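Local structure of uncharacterized protein (Porphyromonas gingivalis, 2QSV) at residues L42-V46 / M100-P104; L122-M128 / R212-A218; L131-T136 / A182-M188; T157-L162 / I196-I200. The protein is of unknown function, although cysteine-type peptidase activity is tentatively assigned to the whole protein, of which this chain is the C-terminal part, with two immunoglobulin-like beta-sandwich domains. All coordinates share one frame; numbering follows the deposited sequence.

Contact 1: L42-V46 / M100-P104; sequences LPSFV and MVSLP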
loop_
_atom_site.group_PDB
_atom_site.type_symbol
_atom_site.label_atom_id
_atom_site.label_comp_id
_atom_site.label_asym_id
_atom_site.label_seq_id
_atom_site.Cartn_x
_atom_site.Cartn_y
_atom_site.Cartn_z
ATOM N N LEU A 42 -3.778 -6.259 15.017
ATOM C CA LEU A 42 -4.426 -5.228 14.204
ATOM C C LEU A 42 -3.384 -4.222 13.763
ATOM O O LEU A 42 -2.501 -3.923 14.536
ATOM C CB LEU A 42 -5.436 -4.419 15.036
ATOM C CG LEU A 42 -6.821 -4.916 15.435
ATOM C CD1 LEU A 42 -7.433 -3.938 16.452
ATOM C CD2 LEU A 42 -7.723 -5.054 14.206
ATOM N N PRO A 43 -3.517 -3.654 12.547
ATOM C CA PRO A 43 -2.750 -2.465 12.173
ATOM C C PRO A 43 -2.823 -1.358 13.233
ATOM O O PRO A 43 -3.884 -1.148 13.829
ATOM C CB PRO A 43 -3.449 -2.008 10.894
ATOM C CG PRO A 43 -3.894 -3.262 10.276
ATOM C CD PRO A 43 -4.366 -4.113 11.439
ATOM N N SER A 44 -1.714 -0.654 13.457
ATOM C CA SER A 44 -1.669 0.427 14.448
ATOM C C SER A 44 -2.637 1.585 14.168
ATOM O O SER A 44 -2.911 2.392 15.070
ATOM C CB SER A 44 -0.264 1.002 14.533
ATOM O OG SER A 44 0.071 1.641 13.320
ATOM N N PHE A 45 -3.130 1.669 12.928
ATOM C CA PHE A 45 -3.986 2.776 12.490
ATOM C C PHE A 45 -5.452 2.372 12.366
ATOM O O PHE A 45 -6.263 3.137 11.840
ATOM C CB PHE A 45 -3.488 3.394 11.155
ATOM C CG PHE A 45 -3.244 2.371 10.040
ATOM C CD1 PHE A 45 -4.277 1.947 9.195
ATOM C CD2 PHE A 45 -1.971 1.839 9.834
ATOM C CE1 PHE A 45 -4.036 1.011 8.159
ATOM C CE2 PHE A 45 -1.716 0.921 8.792
ATOM C CZ PHE A 45 -2.746 0.520 7.953
ATOM N N VAL A 46 -5.797 1.176 12.847
ATOM C CA VAL A 46 -7.200 0.756 12.832
ATOM C C VAL A 46 -7.758 0.396 14.210
ATOM O O VAL A 46 -7.009 0.105 15.143
ATOM C CB VAL A 46 -7.534 -0.399 11.821
ATOM C CG1 VAL A 46 -6.921 -0.186 10.439
ATOM C CG2 VAL A 46 -7.225 -1.751 12.398
HETATM N N MSE A 100 -3.297 -7.865 4.303
HETATM C CA MSE A 100 -2.565 -6.597 4.334
HETATM C C MSE A 100 -3.528 -5.419 4.273
HETATM O O MSE A 100 -4.373 -5.345 3.391
HETATM C CB MSE A 100 -1.545 -6.504 3.203
HETATM C CG MSE A 100 -0.503 -5.361 3.392
HETATM SE SE MSE A 100 0.691 -5.580 4.956
HETATM C CE MSE A 100 1.284 -7.439 4.717
ATOM N N VAL A 101 -3.406 -4.509 5.230
ATOM C CA VAL A 101 -4.207 -3.319 5.270
ATOM C C VAL A 101 -3.302 -2.115 4.901
ATOM O O VAL A 101 -2.254 -1.897 5.525
ATOM C CB VAL A 101 -4.848 -3.162 6.666
ATOM C CG1 VAL A 101 -5.831 -2.012 6.698
ATOM C CG2 VAL A 101 -5.520 -4.498 7.146
ATOM N N SER A 102 -3.713 -1.342 3.894
ATOM C CA SER A 102 -2.957 -0.181 3.403
ATOM C C SER A 102 -3.674 1.131 3.635
ATOM O O SER A 102 -4.910 1.232 3.517
ATOM C CB SER A 102 -2.630 -0.313 1.917
ATOM O OG SER A 102 -1.674 -1.336 1.734
ATOM N N LEU A 103 -2.884 2.134 3.994
ATOM C CA LEU A 103 -3.361 3.485 4.219
ATOM C C LEU A 103 -2.442 4.475 3.492
ATOM O O LEU A 103 -1.245 4.556 3.819
ATOM C CB LEU A 103 -3.372 3.806 5.735
ATOM C CG LEU A 103 -3.691 5.247 6.176
ATOM C CD1 LEU A 103 -5.098 5.671 5.701
ATOM C CD2 LEU A 103 -3.534 5.375 7.693
ATOM N N PRO A 104 -2.993 5.215 2.503
ATOM C CA PRO A 104 -2.314 6.400 1.941
ATOM C C PRO A 104 -2.547 7.615 2.820
ATOM O O PRO A 104 -3.532 8.318 2.653
ATOM C CB PRO A 104 -2.973 6.588 0.540
ATOM C CG PRO A 104 -4.061 5.403 0.418
ATOM C CD PRO A 104 -4.303 4.966 1.858
#

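Contact 2: L122-M128 / R212-A218; sequences LSTYLDM and RRIKVKA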
loop_
_atom_site.group_PDB
_atom_site.type_symbol
_atom_site.label_atom_id
_atom_site.label_comp_id
_atom_site.label_asym_id
_atom_site.label_seq_id
_atom_site.Cartn_x
_atom_site.Cartn_y
_atom_site.Cartn_z
ATOM N N LEU A 122 6.902 15.730 -12.884
ATOM C CA LEU A 122 7.641 14.552 -13.392
ATOM C C LEU A 122 6.864 13.864 -14.531
ATOM O O LEU A 122 5.669 14.101 -14.740
ATOM C CB LEU A 122 7.941 13.472 -12.308
ATOM C CG LEU A 122 6.934 13.002 -11.215
ATOM C CD1 LEU A 122 5.443 13.294 -11.450
ATOM C CD2 LEU A 122 7.141 11.644 -10.693
ATOM N N SER A 123 7.562 12.956 -15.177
ATOM C CA SER A 123 6.964 12.057 -16.123
ATOM C C SER A 123 6.189 10.971 -15.378
ATOM O O SER A 123 6.675 10.346 -14.428
ATOM C CB SER A 123 8.086 11.472 -16.980
ATOM O OG SER A 123 7.568 10.333 -17.661
ATOM N N THR A 124 4.940 10.787 -15.766
ATOM C CA THR A 124 4.097 9.784 -15.094
ATOM C C THR A 124 3.780 8.541 -15.953
ATOM O O THR A 124 2.920 7.741 -15.613
ATOM C CB THR A 124 2.838 10.408 -14.489
ATOM O OG1 THR A 124 2.175 11.184 -15.487
ATOM C CG2 THR A 124 3.213 11.313 -13.268
ATOM N N TYR A 125 4.500 8.399 -17.054
ATOM C CA TYR A 125 4.314 7.298 -17.972
ATOM C C TYR A 125 5.677 6.931 -18.504
ATOM O O TYR A 125 6.330 7.731 -19.164
ATOM C CB TYR A 125 3.369 7.705 -19.106
ATOM C CG TYR A 125 3.030 6.548 -20.068
ATOM C CD1 TYR A 125 1.958 5.696 -19.825
ATOM C CD2 TYR A 125 3.790 6.326 -21.220
ATOM C CE1 TYR A 125 1.629 4.637 -20.726
ATOM C CE2 TYR A 125 3.482 5.275 -22.120
ATOM C CZ TYR A 125 2.403 4.441 -21.860
ATOM O OH TYR A 125 2.101 3.409 -22.755
ATOM N N LEU A 126 6.132 5.735 -18.197
ATOM C CA LEU A 126 7.410 5.287 -18.688
ATOM C C LEU A 126 7.259 3.912 -19.366
ATOM O O LEU A 126 6.981 2.910 -18.702
ATOM C CB LEU A 126 8.441 5.192 -17.527
ATOM C CG LEU A 126 9.800 4.540 -17.872
ATOM C CD1 LEU A 126 10.597 5.350 -18.906
ATOM C CD2 LEU A 126 10.674 4.330 -16.616
ATOM N N ASP A 127 7.476 3.862 -20.676
ATOM C CA ASP A 127 7.463 2.568 -21.370
ATOM C C ASP A 127 8.894 2.174 -21.621
ATOM O O ASP A 127 9.580 2.795 -22.437
ATOM C CB ASP A 127 6.650 2.642 -22.685
ATOM C CG ASP A 127 6.356 1.239 -23.302
ATOM O OD1 ASP A 127 7.045 0.226 -22.997
ATOM O OD2 ASP A 127 5.405 1.175 -24.102
HETATM N N MSE A 128 9.376 1.173 -20.893
HETATM C CA MSE A 128 10.764 0.741 -21.042
HETATM C C MSE A 128 11.049 -0.163 -22.247
HETATM O O MSE A 128 12.203 -0.532 -22.496
HETATM C CB MSE A 128 11.242 0.089 -19.767
HETATM C CG MSE A 128 11.131 1.050 -18.609
HETATM SE SE MSE A 128 11.845 0.307 -17.031
HETATM C CE MSE A 128 13.592 -0.229 -17.569
ATOM N N ARG A 212 0.771 10.440 -6.137
ATOM C CA ARG A 212 1.100 10.562 -7.553
ATOM C C ARG A 212 1.535 9.198 -8.062
ATOM O O ARG A 212 2.189 8.490 -7.350
ATOM C CB ARG A 212 2.227 11.608 -7.697
ATOM C CG ARG A 212 2.235 12.273 -9.029
ATOM C CD ARG A 212 1.085 13.283 -9.192
ATOM N NE ARG A 212 1.254 13.741 -10.546
ATOM C CZ ARG A 212 2.086 14.722 -10.897
ATOM N NH1 ARG A 212 2.792 15.409 -9.942
ATOM N NH2 ARG A 212 2.168 15.040 -12.180
ATOM N N ARG A 213 1.107 8.778 -9.256
ATOM C CA ARG A 213 1.486 7.469 -9.757
ATOM C C ARG A 213 2.133 7.545 -11.099
ATOM O O ARG A 213 1.695 8.271 -11.992
ATOM C CB ARG A 213 0.296 6.477 -9.807
ATOM C CG ARG A 213 -0.271 6.160 -8.483
ATOM C CD ARG A 213 -1.533 5.377 -8.747
ATOM N NE ARG A 213 -2.173 4.822 -7.570
ATOM C CZ ARG A 213 -3.215 5.364 -6.964
ATOM N NH1 ARG A 213 -3.681 6.523 -7.344
ATOM N NH2 ARG A 213 -3.753 4.757 -5.947
ATOM N N ILE A 214 3.218 6.808 -11.209
ATOM C CA ILE A 214 3.910 6.665 -12.432
ATOM C C ILE A 214 3.617 5.262 -12.952
ATOM O O ILE A 214 3.893 4.274 -12.262
ATOM C CB ILE A 214 5.464 6.772 -12.221
ATOM C CG1 ILE A 214 5.826 8.152 -11.664
ATOM C CG2 ILE A 214 6.205 6.581 -13.545
ATOM C CD1 ILE A 214 7.256 8.151 -11.128
ATOM N N LYS A 215 3.066 5.183 -14.155
ATOM C CA LYS A 215 2.891 3.884 -14.811
ATOM C C LYS A 215 4.143 3.490 -15.567
ATOM O O LYS A 215 4.607 4.207 -16.438
ATOM C CB LYS A 215 1.696 3.892 -15.779
ATOM C CG LYS A 215 1.682 2.641 -16.723
ATOM C CD LYS A 215 1.443 1.320 -15.950
ATOM C CE LYS A 215 0.057 1.283 -15.310
ATOM N NZ LYS A 215 -0.007 0.526 -14.053
ATOM N N VAL A 216 4.704 2.357 -15.197
ATOM C CA VAL A 216 5.851 1.787 -15.848
ATOM C C VAL A 216 5.438 0.519 -16.645
ATOM O O VAL A 216 4.782 -0.391 -16.111
ATOM C CB VAL A 216 6.938 1.430 -14.813
ATOM C CG1 VAL A 216 8.209 0.853 -15.487
ATOM C CG2 VAL A 216 7.310 2.677 -13.947
ATOM N N LYS A 217 5.819 0.488 -17.909
ATOM C CA LYS A 217 5.648 -0.667 -18.793
ATOM C C LYS A 217 6.973 -1.256 -19.236
ATOM O O LYS A 217 7.963 -0.533 -19.455
ATOM C CB LYS A 217 4.851 -0.273 -20.019
ATOM C CG LYS A 217 3.415 -0.031 -19.721
ATOM C CD LYS A 217 2.709 0.464 -20.996
ATOM C CE LYS A 217 1.262 0.743 -20.664
ATOM N NZ LYS A 217 0.582 1.237 -21.895
ATOM N N ALA A 218 6.990 -2.584 -19.337
ATOM C CA ALA A 218 8.153 -3.334 -19.767
ATOM C C ALA A 218 7.682 -4.677 -20.368
ATOM O O ALA A 218 6.662 -5.219 -19.950
ATOM C CB ALA A 218 9.100 -3.559 -18.591
HETATM O O HOH W 1 4.040 16.762 -13.691
#

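Contact 3: L131-T136 / A182-M188; sequences LDGETT and AVDPQVM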
loop_
_atom_site.group_PDB
_atom_site.type_symbol
_atom_site.label_atom_id
_atom_site.label_comp_id
_atom_site.label_asym_id
_atom_site.label_seq_id
_atom_site.Cartn_x
_atom_site.Cartn_y
_atom_site.Cartn_z
ATOM N N LEU A 131 13.022 -5.762 -22.828
ATOM C CA LEU A 131 14.197 -5.870 -21.963
ATOM C C LEU A 131 15.173 -6.992 -22.316
ATOM O O LEU A 131 16.364 -6.891 -21.982
ATOM C CB LEU A 131 13.779 -6.031 -20.498
ATOM C CG LEU A 131 12.813 -5.030 -19.869
ATOM C CD1 LEU A 131 12.691 -5.345 -18.408
ATOM C CD2 LEU A 131 13.290 -3.609 -20.052
ATOM N N ASP A 132 14.666 -8.067 -22.933
ATOM C CA ASP A 132 15.492 -9.220 -23.362
ATOM C C ASP A 132 16.558 -9.664 -22.314
ATOM O O ASP A 132 17.772 -9.650 -22.586
ATOM C CB ASP A 132 16.118 -8.948 -24.771
ATOM C CG ASP A 132 16.769 -10.209 -25.406
ATOM O OD1 ASP A 132 16.092 -11.276 -25.507
ATOM O OD2 ASP A 132 17.964 -10.132 -25.817
ATOM N N GLY A 133 16.099 -10.010 -21.106
ATOM C CA GLY A 133 16.929 -10.781 -20.174
ATOM C C GLY A 133 17.963 -10.121 -19.272
ATOM O O GLY A 133 18.720 -10.814 -18.589
ATOM N N GLU A 134 17.986 -8.794 -19.220
ATOM C CA GLU A 134 18.942 -8.084 -18.355
ATOM C C GLU A 134 18.234 -7.055 -17.437
ATOM O O GLU A 134 17.285 -6.400 -17.887
ATOM C CB GLU A 134 19.989 -7.406 -19.241
ATOM C CG GLU A 134 19.396 -6.790 -20.516
ATOM C CD GLU A 134 20.363 -5.833 -21.208
ATOM O OE1 GLU A 134 21.546 -6.229 -21.406
ATOM O OE2 GLU A 134 19.934 -4.690 -21.550
ATOM N N THR A 135 18.665 -6.926 -16.172
ATOM C CA THR A 135 18.047 -5.933 -15.279
ATOM C C THR A 135 18.294 -4.533 -15.835
ATOM O O THR A 135 19.435 -4.142 -16.072
ATOM C CB THR A 135 18.481 -6.015 -13.813
ATOM O OG1 THR A 135 18.272 -7.344 -13.337
ATOM C CG2 THR A 135 17.642 -5.048 -12.947
ATOM N N THR A 136 17.205 -3.816 -16.069
ATOM C CA THR A 136 17.247 -2.575 -16.796
ATOM C C THR A 136 16.871 -1.407 -15.875
ATOM O O THR A 136 15.866 -1.433 -15.179
ATOM C CB THR A 136 16.361 -2.686 -18.029
ATOM O OG1 THR A 136 16.748 -3.865 -18.740
ATOM C CG2 THR A 136 16.492 -1.477 -18.965
ATOM N N ALA A 182 14.419 0.336 -11.525
ATOM C CA ALA A 182 14.983 -0.882 -12.133
ATOM C C ALA A 182 13.883 -1.949 -12.331
ATOM O O ALA A 182 13.028 -2.134 -11.439
ATOM C CB ALA A 182 16.157 -1.425 -11.303
ATOM N N VAL A 183 13.851 -2.561 -13.515
ATOM C CA VAL A 183 12.930 -3.682 -13.810
ATOM C C VAL A 183 13.764 -4.958 -14.024
ATOM O O VAL A 183 14.736 -4.934 -14.773
ATOM C CB VAL A 183 11.959 -3.394 -14.983
ATOM C CG1 VAL A 183 11.137 -4.698 -15.425
ATOM C CG2 VAL A 183 11.010 -2.293 -14.593
ATOM N N ASP A 184 13.405 -6.035 -13.307
ATOM C CA ASP A 184 14.122 -7.312 -13.339
ATOM C C ASP A 184 13.329 -8.306 -14.212
ATOM O O ASP A 184 12.308 -8.852 -13.757
ATOM C CB ASP A 184 14.320 -7.854 -11.910
ATOM C CG ASP A 184 15.374 -9.012 -11.817
ATOM O OD1 ASP A 184 15.692 -9.697 -12.824
ATOM O OD2 ASP A 184 15.872 -9.250 -10.692
ATOM N N PRO A 185 13.774 -8.519 -15.470
ATOM C CA PRO A 185 13.071 -9.432 -16.376
ATOM C C PRO A 185 13.119 -10.906 -15.906
ATOM O O PRO A 185 12.263 -11.682 -16.314
ATOM C CB PRO A 185 13.835 -9.287 -17.702
ATOM C CG PRO A 185 15.175 -8.857 -17.304
ATOM C CD PRO A 185 15.001 -7.988 -16.085
ATOM N N GLN A 186 14.135 -11.270 -15.127
ATOM C CA GLN A 186 14.228 -12.617 -14.536
ATOM C C GLN A 186 13.120 -12.899 -13.518
ATOM O O GLN A 186 12.669 -14.063 -13.390
ATOM C CB GLN A 186 15.610 -12.877 -13.915
ATOM C CG GLN A 186 16.766 -12.701 -14.907
ATOM C CD GLN A 186 16.528 -13.375 -16.284
ATOM O OE1 GLN A 186 16.255 -14.569 -16.365
ATOM N NE2 GLN A 186 16.660 -12.604 -17.364
ATOM N N VAL A 187 12.671 -11.848 -12.818
ATOM C CA VAL A 187 11.567 -11.956 -11.880
ATOM C C VAL A 187 10.310 -12.122 -12.681
ATOM O O VAL A 187 9.498 -12.976 -12.355
ATOM C CB VAL A 187 11.480 -10.743 -10.861
ATOM C CG1 VAL A 187 10.184 -10.767 -10.047
ATOM C CG2 VAL A 187 12.666 -10.759 -9.927
HETATM N N MSE A 188 10.151 -11.334 -13.744
HETATM C CA MSE A 188 8.986 -11.443 -14.625
HETATM C C MSE A 188 8.864 -12.850 -15.247
HETATM O O MSE A 188 7.765 -13.402 -15.347
HETATM C CB MSE A 188 9.050 -10.409 -15.755
HETATM C CG MSE A 188 9.138 -8.962 -15.296
HETATM SE SE MSE A 188 9.516 -7.764 -16.801
HETATM C CE MSE A 188 8.173 -8.250 -18.140
#

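Contact 4: T157-L162 / I196-I200; sequences TRNPAL and IAADI. With NA (sodium ion), chain C; SO4 (sulfate ion), chain B.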
loop_
_atom_site.group_PDB
_atom_site.type_symbol
_atom_site.label_atom_id
_atom_site.label_comp_id
_atom_site.label_asym_id
_atom_site.label_seq_id
_atom_site.Cartn_x
_atom_site.Cartn_y
_atom_site.Cartn_z
ATOM N N THR A 157 6.356 0.440 -4.529
ATOM C CA THR A 157 5.993 -0.407 -5.645
ATOM C C THR A 157 5.318 -1.716 -5.100
ATOM O O THR A 157 5.648 -2.204 -3.998
ATOM C CB THR A 157 7.218 -0.694 -6.572
ATOM O OG1 THR A 157 8.261 -1.280 -5.802
ATOM C CG2 THR A 157 7.777 0.624 -7.221
ATOM N N ARG A 158 4.374 -2.253 -5.839
ATOM C CA ARG A 158 3.742 -3.524 -5.443
ATOM C C ARG A 158 4.276 -4.700 -6.305
ATOM O O ARG A 158 4.378 -5.820 -5.839
ATOM C CB ARG A 158 2.198 -3.444 -5.542
ATOM C CG ARG A 158 1.517 -2.335 -4.700
ATOM C CD ARG A 158 1.800 -2.437 -3.199
ATOM N NE ARG A 158 0.971 -1.511 -2.393
ATOM C CZ ARG A 158 1.311 -0.977 -1.208
ATOM N NH1 ARG A 158 2.501 -1.241 -0.659
ATOM N NH2 ARG A 158 0.451 -0.162 -0.563
ATOM N N ASN A 159 4.637 -4.435 -7.542
ATOM C CA ASN A 159 5.167 -5.463 -8.412
ATOM C C ASN A 159 6.599 -5.855 -8.029
ATOM O O ASN A 159 7.475 -4.967 -7.901
ATOM C CB ASN A 159 5.063 -4.977 -9.859
ATOM C CG ASN A 159 5.292 -6.077 -10.870
ATOM O OD1 ASN A 159 6.350 -6.718 -10.898
ATOM N ND2 ASN A 159 4.304 -6.290 -11.710
ATOM N N PRO A 160 6.847 -7.192 -7.832
ATOM C CA PRO A 160 8.130 -7.706 -7.409
ATOM C C PRO A 160 9.250 -7.559 -8.444
ATOM O O PRO A 160 10.401 -7.732 -8.089
ATOM C CB PRO A 160 7.841 -9.210 -7.136
ATOM C CG PRO A 160 6.741 -9.533 -8.058
ATOM C CD PRO A 160 5.859 -8.308 -8.003
ATOM N N ALA A 161 8.925 -7.275 -9.696
ATOM C CA ALA A 161 9.955 -7.052 -10.717
ATOM C C ALA A 161 10.424 -5.574 -10.765
ATOM O O ALA A 161 11.379 -5.255 -11.459
ATOM C CB ALA A 161 9.441 -7.459 -12.091
ATOM N N LEU A 162 9.734 -4.701 -10.036
ATOM C CA LEU A 162 9.908 -3.234 -10.135
ATOM C C LEU A 162 10.383 -2.636 -8.813
ATOM O O LEU A 162 9.749 -2.856 -7.775
ATOM C CB LEU A 162 8.588 -2.572 -10.535
ATOM C CG LEU A 162 8.507 -1.020 -10.610
ATOM C CD1 LEU A 162 9.413 -0.378 -11.661
ATOM C CD2 LEU A 162 7.079 -0.591 -10.862
ATOM N N ILE A 196 4.826 -6.316 -18.020
ATOM C CA ILE A 196 4.262 -5.720 -16.817
ATOM C C ILE A 196 3.699 -4.353 -17.112
ATOM O O ILE A 196 4.106 -3.692 -18.051
ATOM C CB ILE A 196 5.271 -5.625 -15.644
ATOM C CG1 ILE A 196 6.552 -4.877 -16.045
ATOM C CG2 ILE A 196 5.560 -6.984 -15.050
ATOM C CD1 ILE A 196 7.358 -4.394 -14.859
ATOM N N ALA A 197 2.742 -3.940 -16.297
ATOM C CA ALA A 197 2.247 -2.605 -16.327
ATOM C C ALA A 197 2.015 -2.303 -14.839
ATOM O O ALA A 197 1.069 -2.813 -14.226
ATOM C CB ALA A 197 0.963 -2.525 -17.156
ATOM N N ALA A 198 2.938 -1.567 -14.229
ATOM C CA ALA A 198 2.947 -1.464 -12.778
ATOM C C ALA A 198 3.088 0.017 -12.345
ATOM O O ALA A 198 3.691 0.835 -13.083
ATOM C CB ALA A 198 4.062 -2.315 -12.240
ATOM N N ASP A 199 2.487 0.370 -11.221
ATOM C CA ASP A 199 2.560 1.723 -10.698
ATOM C C ASP A 199 3.683 1.933 -9.687
ATOM O O ASP A 199 3.888 1.117 -8.789
ATOM C CB ASP A 199 1.259 2.152 -10.015
ATOM C CG ASP A 199 0.094 2.270 -10.987
ATOM O OD1 ASP A 199 0.298 2.717 -12.148
ATOM O OD2 ASP A 199 -1.028 1.876 -10.578
ATOM N N ILE A 200 4.388 3.057 -9.841
ATOM C CA ILE A 200 5.139 3.593 -8.717
ATOM C C ILE A 200 4.238 4.600 -7.996
ATOM O O ILE A 200 3.777 5.513 -8.607
ATOM C CB ILE A 200 6.467 4.311 -9.157
ATOM C CG1 ILE A 200 7.387 3.314 -9.874
ATOM C CG2 ILE A 200 7.138 4.851 -7.894
ATOM C CD1 ILE A 200 8.489 3.981 -10.838
HETATM NA NA NA C . 8.412 -4.110 -5.635
HETATM S S SO4 B . 0.669 -2.322 -9.377
HETATM O O1 SO4 B . 0.510 -1.502 -10.576
HETATM O O2 SO4 B . -0.534 -3.149 -9.138
HETATM O O3 SO4 B . 1.827 -3.209 -9.461
HETATM O O4 SO4 B . 0.771 -1.415 -8.242
HETATM O O HOH W 2 3.947 -1.626 -8.582
HETATM O O HOH W 3 7.150 -5.519 -3.953
HETATM O O HOH W 4 10.406 -4.679 -5.391
HETATM O O HOH W 5 9.569 -2.638 -3.849
#

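Contact 1: L42-V46 / M100-P104
Pro43 meets Val101 where the loop leaving strand 35-41 crosses the interior of the first beta sandwich, an immunoglobulin-like fold of the E-set class. The loop passes from the five-stranded sheet, which also holds strand 94-105, to strand 46-47 of the other sheet. Crossing Val101 at about a right angle, the proline ring sets CG against the branch point, 3.7 Å from Val101 CB. A rigid apolar ring suits this buried place at the start of a type I beta turn, which Val46 N closes on Pro43 O at 3.2 Å.

Phe45 supplies most of the filling. Its chi1 of 51° holds CG between the backbone N and the carbonyl carbon, which places the ring between Pro43 and Leu103. Pro43 CB covers one face, 3.9 Å above the plane and over the centre. Over the opposite face Leu103 CB makes a CH-pi contact, 4.0 Å from the centroid and 22° off the normal, while its CD2 branch reaches back to Phe45 CD1 at 3.8 Å. Leu67 of strand 61-67 touches both Phe45 and Leu103, so the aromatic ring bridges the two sheets. On its far rim, CE1 touches Val101 CG1.

Val46 then turns its beta-branched side chain inward as strand 46-47 begins, approaching Val101 more loosely, CG1 to CG1 at 4.3 Å. A backbone oxygen also meets the aromatic ring: Val101 O lies in its plane, at the edge, 3.5 Å from Phe45 CZ.

Contact 2: L122-M128 / R212-A218
Leu126 and Lys215 join the edge strand 125-130 to strand 211-219 in parallel, as the first strand of an immunoglobulin-like sandwich does when it switches sheets: residues 120-121 pair in the opposite sheet. Leu126 N gives a nearly straight bond to Lys215 O (2.8 Å, 173°), and Leu126 O accepts from Lys217 N at 2.8 Å. Met128 N follows on Lys217 O. At the upstream end Lys215 N bonds Thr124 O, just before the regular strand begins.

Side chains then alternate. Leu126, Val216 and Met128 face the sandwich interior, Met128 SE resting 4.0 Å from Val216 CG1. Tyr125, Lys215 and Asp127 are on the other face with Lys217, whose extended chain carries NZ to the ring edge, where NZ donates to Tyr125 OH at 2.8 Å; long amphipathic residues suit this surface. In the conformer given, Lys215 leads away to a salt bridge with Asp199, and Asp127 OD1 accepts from Gly129 N.

Farther out, Leu122, upstream of strand 125-130, splits its branches. CD2 packs on Ile214 CD1 at 3.5 Å, in the core beside Ile140. CD1 lies over one face of the Arg212 guanidinium, which is anchored through NH1 to Met120 O. Arg212 NH2 completes the shell, donating at 3.0 Å to water 1, which sits at the guanidinium edge and also accepts from Leu122 N at 3.1 Å.

Contact 3: L131-T136 / A182-M188
Chi1 of Leu131, at -53°, puts CG opposite its carbonyl carbon and swings it toward Val183, where CD1 makes the contact, while chi1 of Asp184, at -166°, lays its carboxylate back over the start of helix 185-190. These two choices frame a corner of the second immunoglobulin-like domain, where the loop between strands 125-130 and 136-144 meets the end of strand 176-183.

Leu131 CD1 wedges across Val183 CG1 at 3.4 Å, closer than carbon pairs usually come. The same methyl also reaches Pro185 CB at 4.2 Å and Met188 SE at 4.3 Å, so one leucine methyl serves strand and helix together. From Leu131 the chain makes a type I' turn to Glu134. Its two middle residues, Asp132 and Gly133, both need positive phi, a demand glycine meets easily. The Pro185 ring then lies against the turn, CG 3.3 Å from Glu134 O.

Beyond the turn Thr136 pairs with Val183 in an antiparallel hydrogen-bonded pair: Thr136 N to Val183 O at 3.0 Å and Val183 N to Thr136 O at 2.8 Å. The Thr136 hydroxyl folds back to Glu134 O at 2.7 Å and ties turn to strand. On the other side Asp184 is the N-cap, its OD1 accepting a weak bond from Gln186 N at 3.2 Å. Proline, lacking an N-H, fits the first helical position that follows.

The seam thus rests on one backbone pair and apolar wedging, and the aspartate's negative charge is probably favourable beside the N-terminal end of the helix dipole.

Contact 4: T157-L162 / I196-I200
A sodium site occupies the loop between strands 150-157 and 162-166 of the second immunoglobulin-like domain, and the back of that loop rests on strand 195-204. Thr157 OG1 (2.8 Å), Asn159 O (2.6 Å) and Leu162 O (2.8 Å) bind the sodium ion, and three waters complete six ligands. With chi1 at 57°, the Thr157 hydroxyl faces the metal while CG2 lies alongside Ile200 CG1 at 3.8 Å, so threonine serves ion and core at once.

Asn159 shapes the loop: OD1 accepts from Ala161 N, in the carbonyl plane, at 2.9 Å. Its CB meets Ala198 CB at 3.7 Å, and Leu162 CD2 comes equally near that methyl from another side; a small alanine lets the loop settle this closely. The Leu162 side chain crosses that of Ile200 at about a right angle, CD2 against CG1.

A sulfate, probably from the crystallisation liquor, sits beside the contact and takes a bond from Asp199 N to O1 at 2.8 Å. Water 2, which accepts from Arg158 N, lies between sulfate and loop.

An Asx turn thus coincides with a type I beta turn from Asn159 to Leu162, whose end carbonyls join a threonine hydroxyl in binding sodium within a loop of the immunoglobulin-like sandwich.

Overall arrangement
From the N terminus, contact 1 closes first, binding a sheet-to-sheet loop to strand 94-105 within the first domain; it is finished before the others begin. In the second domain contact 2 opens at 122-128 and closes last, at 212-218, enclosing contacts 3 and 4. These two cross: contact 3 opens at 131-136, contact 4 at 157-162, and they close in the same order, at 182-188 and 196-200. Strands 195-204 and 211-219 are sheet neighbours, linking contacts 4 and 2, while Asp184 N bonds Ala161 O between contacts 3 and 4. Across the domain joint Arg158 packs on Ser102 and forms a salt bridge with Asp79.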